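PDB 1B9B: protein (triosephosphate isomerase) from Thermotoga maritima, which catalyses the interconversion of dihydroxyacetone phosphate and D-glyceraldehyde 3-phosphate, a step of glycolysis and gluconeogenesis. Local coordinates for residues Cys127-Thr131 and Val143-Val148. Residues are numbered along the deposited sequence; the frame is centred on the assembly and turned at random.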
loop_
_atom_site.group_PDB
_atom_site.type_symbol
_atom_site.label_atom_id
_atom_site.label_comp_id
_atom_site.label_asym_id
_atom_site.label_seq_id
_atom_site.Cartn_x
_atom_site.Cartn_y
_atom_site.Cartn_z
ATOM N N CYS B 127 -11.545 9.319 -17.283
ATOM C CA CYS B 127 -12.619 9.388 -16.314
ATOM C C CYS B 127 -12.096 10.009 -15.027
ATOM O O CYS B 127 -11.007 9.670 -14.570
ATOM C CB CYS B 127 -13.161 7.982 -16.022
ATOM S SG CYS B 127 -13.660 6.990 -17.470
ATOM N N VAL B 128 -12.879 10.926 -14.458
ATOM C CA VAL B 128 -12.540 11.610 -13.210
ATOM C C VAL B 128 -13.822 11.631 -12.395
ATOM O O VAL B 128 -14.901 11.547 -12.966
ATOM C CB VAL B 128 -12.092 13.076 -13.453
ATOM C CG1 VAL B 128 -10.790 13.111 -14.233
ATOM C CG2 VAL B 128 -13.179 13.832 -14.207
ATOM N N GLY B 129 -13.714 11.744 -11.075
ATOM C CA GLY B 129 -14.901 11.772 -10.241
ATOM C C GLY B 129 -14.591 11.659 -8.761
ATOM O O GLY B 129 -13.617 11.018 -8.372
ATOM N N GLU B 130 -15.422 12.272 -7.923
ATOM C CA GLU B 130 -15.204 12.224 -6.480
ATOM C C GLU B 130 -15.951 11.088 -5.789
ATOM O O GLU B 130 -16.745 10.380 -6.390
ATOM C CB GLU B 130 -15.609 13.552 -5.820
ATOM C CG GLU B 130 -17.104 13.738 -5.628
ATOM C CD GLU B 130 -17.810 14.223 -6.877
ATOM O OE1 GLU B 130 -17.314 13.951 -7.993
ATOM O OE2 GLU B 130 -18.873 14.867 -6.741
ATOM N N THR B 131 -15.672 10.930 -4.508
ATOM C CA THR B 131 -16.299 9.916 -3.690
ATOM C C THR B 131 -17.293 10.643 -2.803
ATOM O O THR B 131 -17.231 11.865 -2.666
ATOM C CB THR B 131 -15.240 9.198 -2.829
ATOM O OG1 THR B 131 -14.648 8.149 -3.599
ATOM C CG2 THR B 131 -15.844 8.615 -1.582
ATOM N N VAL B 143 -10.272 17.053 -6.107
ATOM C CA VAL B 143 -10.127 15.665 -6.521
ATOM C C VAL B 143 -10.160 15.678 -8.042
ATOM O O VAL B 143 -9.321 15.069 -8.695
ATOM C CB VAL B 143 -11.266 14.761 -5.986
ATOM C CG1 VAL B 143 -11.322 13.475 -6.785
ATOM C CG2 VAL B 143 -11.033 14.437 -4.521
ATOM N N VAL B 144 -11.119 16.393 -8.609
ATOM C CA VAL B 144 -11.206 16.459 -10.060
ATOM C C VAL B 144 -9.994 17.157 -10.673
ATOM O O VAL B 144 -9.434 16.669 -11.661
ATOM C CB VAL B 144 -12.509 17.164 -10.524
ATOM C CG1 VAL B 144 -12.387 17.602 -11.968
ATOM C CG2 VAL B 144 -13.666 16.205 -10.401
ATOM N N GLU B 145 -9.583 18.283 -10.088
ATOM C CA GLU B 145 -8.433 19.015 -10.614
ATOM C C GLU B 145 -7.169 18.160 -10.601
ATOM O O GLU B 145 -6.428 18.113 -11.587
ATOM C CB GLU B 145 -8.186 20.299 -9.823
ATOM C CG GLU B 145 -6.990 21.075 -10.332
ATOM C CD GLU B 145 -6.842 22.424 -9.683
ATOM O OE1 GLU B 145 -7.830 22.911 -9.104
ATOM O OE2 GLU B 145 -5.740 23.010 -9.762
ATOM N N LYS B 146 -6.918 17.483 -9.489
ATOM C CA LYS B 146 -5.748 16.632 -9.406
ATOM C C LYS B 146 -5.749 15.607 -10.537
ATOM O O LYS B 146 -4.736 15.413 -11.212
ATOM C CB LYS B 146 -5.703 15.898 -8.070
ATOM C CG LYS B 146 -4.636 14.827 -8.051
ATOM C CD LYS B 146 -4.571 14.105 -6.730
ATOM C CE LYS B 146 -3.687 12.872 -6.838
ATOM N NZ LYS B 146 -2.353 13.192 -7.418
ATOM N N GLN B 147 -6.895 14.960 -10.747
ATOM C CA GLN B 147 -7.019 13.942 -11.785
ATOM C C GLN B 147 -6.892 14.509 -13.184
ATOM O O GLN B 147 -6.376 13.840 -14.080
ATOM C CB GLN B 147 -8.348 13.196 -11.646
ATOM C CG GLN B 147 -8.582 12.646 -10.245
ATOM C CD GLN B 147 -9.830 11.786 -10.127
ATOM O OE1 GLN B 147 -10.913 12.182 -10.548
ATOM N NE2 GLN B 147 -9.681 10.604 -9.537
ATOM N N VAL B 148 -7.355 15.738 -13.387
ATOM C CA VAL B 148 -7.258 16.332 -14.716
ATOM C C VAL B 148 -5.824 16.779 -14.993
ATOM O O VAL B 148 -5.281 16.540 -16.080
ATOM C CB VAL B 148 -8.215 17.520 -14.874
ATOM C CG1 VAL B 148 -8.070 18.125 -16.263
ATOM C CG2 VAL B 148 -9.636 17.047 -14.674
#
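Gln-147 reaches from helix 140-152 to Val-128 and Gly-129, at the end of strand 123-128. CB lies against Val-128, 3.6 Å from that residue's CG1. The first torsion puts CG beside the backbone N (chi1 -52°), and from there the chain runs extended, the two side chains lying alongside with their ends pointing opposite ways. At the tip, OE1 accepts a hydrogen bond from Gly-129 N at 2.9 Å. The donor sits in the plane of the side-chain carbonyl, and the N-H points at OE1 with moderate bending (157°). This bond caters for a buried backbone N-H where the strand gives way to loop. OE1 is also close to Val-128, 3.2 Å from its CA, and NE2 lies toward Gly-129 O at 4.1 Å.

Apolar contacts flank the glutamine. Val-128 CG1 meets Val-148 CG2 at 4.1 Å. Val-128 CG2 reaches Val-144 CG1 more loosely, at 4.5 Å. One turn before Gln-147, Val-143 turns CG1 onto the loop, 3.7 Å from Gly-129 O and near Glu-130 CA. The carboxylate of Glu-130 looks elsewhere: OE1 is hydrogen-bonded to Tyr-167 OH and OE2 to Trp-171 NE1, and OE2 forms a salt bridge with Arg-135. Ile-191 and Leu-195 touch Val-144 and Val-148, so helix 181-198 packs against this helix in the outer layer, while Val-128 meets it from the barrel side.

This is the beta-alpha packing of a TIM barrel: a strand of the parallel barrel, the loop at its C-terminal end, and the outer helix 140-152, reached through the short helix 132-136.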